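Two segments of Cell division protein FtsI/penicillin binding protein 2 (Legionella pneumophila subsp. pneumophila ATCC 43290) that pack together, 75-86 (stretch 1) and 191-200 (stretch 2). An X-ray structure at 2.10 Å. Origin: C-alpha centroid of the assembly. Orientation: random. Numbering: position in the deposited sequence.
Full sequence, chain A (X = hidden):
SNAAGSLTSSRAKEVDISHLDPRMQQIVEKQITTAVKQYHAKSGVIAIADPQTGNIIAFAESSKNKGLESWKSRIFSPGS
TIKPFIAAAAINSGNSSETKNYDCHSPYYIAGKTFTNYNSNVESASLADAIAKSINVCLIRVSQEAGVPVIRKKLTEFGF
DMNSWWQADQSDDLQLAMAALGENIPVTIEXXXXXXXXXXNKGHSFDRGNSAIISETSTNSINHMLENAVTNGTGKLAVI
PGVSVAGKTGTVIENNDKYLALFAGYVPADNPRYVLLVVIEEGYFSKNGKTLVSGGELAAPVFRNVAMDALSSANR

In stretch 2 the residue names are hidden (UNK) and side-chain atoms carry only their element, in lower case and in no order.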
# COMPACT_ATOMS: atom_id res chain seq x y z
N ILE A 75 5.91 -10.80 -7.99
CA ILE A 75 6.24 -10.71 -6.57
C ILE A 75 7.17 -9.53 -6.32
O ILE A 75 8.19 -9.37 -6.98
CB ILE A 75 6.94 -11.99 -6.07
CG1 ILE A 75 6.01 -13.20 -6.23
CG2 ILE A 75 7.38 -11.83 -4.61
CD1 ILE A 75 6.62 -14.51 -5.74
N PHE A 76 6.81 -8.70 -5.34
CA PHE A 76 7.61 -7.53 -5.04
C PHE A 76 7.62 -7.23 -3.54
O PHE A 76 6.94 -7.90 -2.76
CB PHE A 76 7.12 -6.31 -5.84
CG PHE A 76 5.70 -5.90 -5.53
CD1 PHE A 76 4.63 -6.60 -6.06
CD2 PHE A 76 5.45 -4.80 -4.72
CE1 PHE A 76 3.33 -6.22 -5.78
CE2 PHE A 76 4.14 -4.42 -4.44
CZ PHE A 76 3.09 -5.13 -4.97
N SER A 77 8.42 -6.25 -3.15
CA SER A 77 8.46 -5.81 -1.76
C SER A 77 7.54 -4.61 -1.60
O SER A 77 7.46 -3.77 -2.49
CB SER A 77 9.90 -5.46 -1.38
OG SER A 77 9.92 -4.66 -0.21
N PRO A 78 6.82 -4.54 -0.47
CA PRO A 78 5.83 -3.48 -0.25
C PRO A 78 6.46 -2.17 0.19
O PRO A 78 5.80 -1.13 0.13
CB PRO A 78 4.97 -4.05 0.88
CG PRO A 78 5.94 -4.87 1.68
CD PRO A 78 6.86 -5.50 0.65
N GLY A 79 7.72 -2.21 0.61
CA GLY A 79 8.39 -1.03 1.11
C GLY A 79 7.61 -0.41 2.25
O GLY A 79 7.03 -1.13 3.07
N SER A 80 7.57 0.92 2.29
CA SER A 80 6.94 1.63 3.40
C SER A 80 5.41 1.48 3.51
O SER A 80 4.82 1.93 4.49
CB SER A 80 7.33 3.11 3.38
OG SER A 80 8.73 3.27 3.53
N THR A 81 4.76 0.83 2.53
CA THR A 81 3.34 0.54 2.68
C THR A 81 3.09 -0.51 3.78
O THR A 81 1.95 -0.74 4.17
CB THR A 81 2.65 0.11 1.35
OG1 THR A 81 3.22 -1.11 0.88
CG2 THR A 81 2.80 1.20 0.30
N ILE A 82 4.17 -1.14 4.27
CA ILE A 82 4.06 -2.05 5.42
C ILE A 82 3.90 -1.28 6.73
O ILE A 82 3.37 -1.81 7.70
CB ILE A 82 5.30 -2.97 5.54
CG1 ILE A 82 5.01 -4.15 6.47
CG2 ILE A 82 6.51 -2.22 6.09
CD1 ILE A 82 3.90 -5.02 6.01
N LYS A 83 4.37 -0.04 6.76
CA LYS A 83 4.47 0.74 8.00
C LYS A 83 3.18 0.83 8.84
O LYS A 83 3.24 0.71 10.06
CB LYS A 83 5.06 2.14 7.74
CG LYS A 83 6.58 2.13 7.51
CD LYS A 83 7.10 3.53 7.17
CE LYS A 83 8.62 3.62 7.30
NZ LYS A 83 9.34 2.69 6.38
N PRO A 84 2.01 1.07 8.19
CA PRO A 84 0.77 1.09 8.97
C PRO A 84 0.51 -0.19 9.76
O PRO A 84 -0.05 -0.12 10.86
CB PRO A 84 -0.31 1.26 7.90
CG PRO A 84 0.36 2.01 6.81
CD PRO A 84 1.78 1.47 6.79
N PHE A 85 0.93 -1.33 9.22
CA PHE A 85 0.70 -2.62 9.88
C PHE A 85 1.69 -2.84 11.03
O PHE A 85 1.33 -3.43 12.06
CB PHE A 85 0.76 -3.76 8.87
CG PHE A 85 -0.23 -3.59 7.74
CD1 PHE A 85 -1.54 -4.02 7.88
CD2 PHE A 85 0.15 -2.99 6.55
CE1 PHE A 85 -2.45 -3.87 6.84
CE2 PHE A 85 -0.75 -2.82 5.51
CZ PHE A 85 -2.06 -3.27 5.66
N ILE A 86 2.92 -2.38 10.86
CA ILE A 86 3.90 -2.38 11.95
C ILE A 86 3.35 -1.56 13.11
O ILE A 86 3.37 -2.01 14.25
CB ILE A 86 5.24 -1.77 11.50
CG1 ILE A 86 5.92 -2.65 10.45
CG2 ILE A 86 6.17 -1.58 12.70
CD1 ILE A 86 6.35 -4.00 10.97
N UNK A 191 -2.31 -9.61 -2.71
CA UNK A 191 -2.16 -9.83 -1.28
C UNK A 191 -2.04 -8.50 -0.55
O UNK A 191 -2.59 -8.33 0.54
c UNK A 191 -0.96 -10.74 -0.97
o UNK A 191 0.27 -10.03 -1.09
N UNK A 192 -1.35 -7.55 -1.17
CA UNK A 192 -1.14 -6.25 -0.54
C UNK A 192 -2.44 -5.45 -0.39
O UNK A 192 -2.71 -4.88 0.67
c UNK A 192 -0.08 -5.43 -1.29
c UNK A 192 0.32 -4.10 -0.63
c UNK A 192 1.38 -3.37 -1.46
c UNK A 192 0.80 -4.31 0.81
N UNK A 193 -3.24 -5.42 -1.45
CA UNK A 193 -4.49 -4.67 -1.39
C UNK A 193 -5.49 -5.35 -0.44
O UNK A 193 -6.31 -4.68 0.20
c UNK A 193 -5.67 -5.72 -3.39
c UNK A 193 -5.11 -4.43 -2.80
c UNK A 193 -6.18 -3.33 -2.74
c UNK A 193 -6.76 -2.95 -4.10
N UNK A 194 -5.39 -6.67 -0.32
CA UNK A 194 -6.26 -7.38 0.62
C UNK A 194 -5.89 -7.05 2.06
O UNK A 194 -6.76 -6.96 2.93
c UNK A 194 -7.78 -11.27 -2.27
n UNK A 194 -9.25 -11.23 -1.99
c UNK A 194 -6.22 -8.90 0.37
c UNK A 194 -7.05 -9.34 -0.84
c UNK A 194 -6.94 -10.84 -1.08
N UNK A 195 -4.60 -6.85 2.31
CA UNK A 195 -4.15 -6.42 3.63
C UNK A 195 -4.69 -5.03 3.96
O UNK A 195 -5.16 -4.78 5.07
o UNK A 195 -2.14 -7.76 3.55
c UNK A 195 -2.62 -6.43 3.71
N UNK A 196 -4.65 -4.13 2.99
CA UNK A 196 -5.23 -2.80 3.19
C UNK A 196 -6.75 -2.87 3.33
O UNK A 196 -7.35 -2.06 4.04
c UNK A 196 -1.10 -1.05 2.55
c UNK A 196 -4.79 -1.82 2.10
c UNK A 196 -2.28 -1.69 2.18
c UNK A 196 -1.16 0.15 3.22
c UNK A 196 -3.51 -1.12 2.47
c UNK A 196 -3.54 0.09 3.14
c UNK A 196 -2.37 0.72 3.52
o UNK A 196 0.01 0.77 3.58
N UNK A 197 -7.37 -3.85 2.69
CA UNK A 197 -8.81 -4.03 2.80
C UNK A 197 -9.21 -4.33 4.24
O UNK A 197 -10.29 -3.94 4.69
c UNK A 197 -9.30 -5.13 1.87
N UNK A 198 -8.32 -4.99 4.98
CA UNK A 198 -8.58 -5.28 6.38
C UNK A 198 -8.71 -3.99 7.19
O UNK A 198 -9.62 -3.83 8.00
c UNK A 198 -6.52 -8.56 6.81
c UNK A 198 -7.70 -6.35 8.49
c UNK A 198 -7.55 -7.57 6.29
c UNK A 198 -7.50 -6.20 6.98
N UNK A 199 -7.79 -3.05 6.95
CA UNK A 199 -7.84 -1.76 7.62
C UNK A 199 -9.09 -0.99 7.23
O UNK A 199 -9.71 -0.33 8.07
c UNK A 199 -4.12 -0.63 7.13
c UNK A 199 -5.24 -1.53 7.63
c UNK A 199 -5.12 -1.76 9.14
c UNK A 199 -6.60 -0.93 7.28
N UNK A 200 -9.48 -1.08 5.96
CA UNK A 200 -10.67 -0.41 5.47
C UNK A 200 -11.93 -1.05 6.05
O UNK A 200 -12.97 -0.42 6.12
c UNK A 200 -10.71 -0.42 3.95

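Stretch 2 is a continuous helix that begins earlier in the chain, and its side chains can be identified one by one from their atoms and surroundings. Position 191 carries one carbon followed by one oxygen, and nothing of stretch 1 lies within reach. The single oxygen on an unbranched carbon makes it Ser191, whose hydroxyl is hydrogen-bonded elsewhere in the structure.

At position 192 there are four carbons, forked at the second, and the side chain points toward stretch 1. The forked end lies near Phe76, Pro78 and Thr81. Four carbons with this fork define leucine. In Leu192, CD2 is 4.2 Å from Phe76 CE2 and 3.7 Å from Thr81 OG1, and CD1 is 4.2 Å from Pro78 CB.

Position 193 also has four carbons, but the fork is at the first and one arm is two carbons long, so this is Ile193; it does not touch stretch 1. Position 194 has four carbons in a row ending in nitrogen, the pattern of lysine, and Lys194 is likewise out of reach.

One carbon and one oxygen recur at position 195, this time directed toward stretch 1 and close to the ring of Phe85. This is Ser195. Its CB approaches Phe85 CZ at 3.8 Å, and its backbone O lies 3.4 Å from Phe85 CE1, near the plane of the ring at its edge.

Position 196 shows one carbon, then a six-carbon ring bearing an oxygen, which reaches Thr81 and Pro84 while the ring meets Phe85. Only tyrosine fits. The CA-to-CB bond of Tyr196 points sideways, but the length of the side chain brings its hydroxyl to stretch 1, where OH donates a short hydrogen bond to Thr81 O at 2.5 Å. The same OH is 3.5 Å from Pro84 CG.

A single side-chain carbon at position 197, pointing away from stretch 1, identifies Ala197. At 198, four carbons forked at the first, with one two-carbon arm, give Ile198; although it points toward stretch 1, it stops short of contact. Position 199 has four carbons forked at the second and packs against Pro84 and Phe85, as leucine: Leu199 CD1 lies 3.7 Å from Phe85 CE1 and 4.3 Å from Pro84 CB. Position 200, again with a lone side-chain carbon and out of reach, is Ala200.

The contact, which buries 413 Å² in all, is mainly apolar and uses helix positions 192, 195, 196 and 199, a spacing of three or four residues that gathers them along one side. Phe85 is the most extensively covered residue. Its edge meets the face of Tyr196, with ring planes at 84° and centroids 5.0 Å apart. The single hydrogen bond between the stretches anchors the phenol to the 3-10 segment. Thr81 OG1, meanwhile, donates to Pro78 O at 2.7 Å, so the hydroxyl beside Leu192 has its polar partner within its own stretch.

Stretch 2, residues 191-200: SLIKSYAILA
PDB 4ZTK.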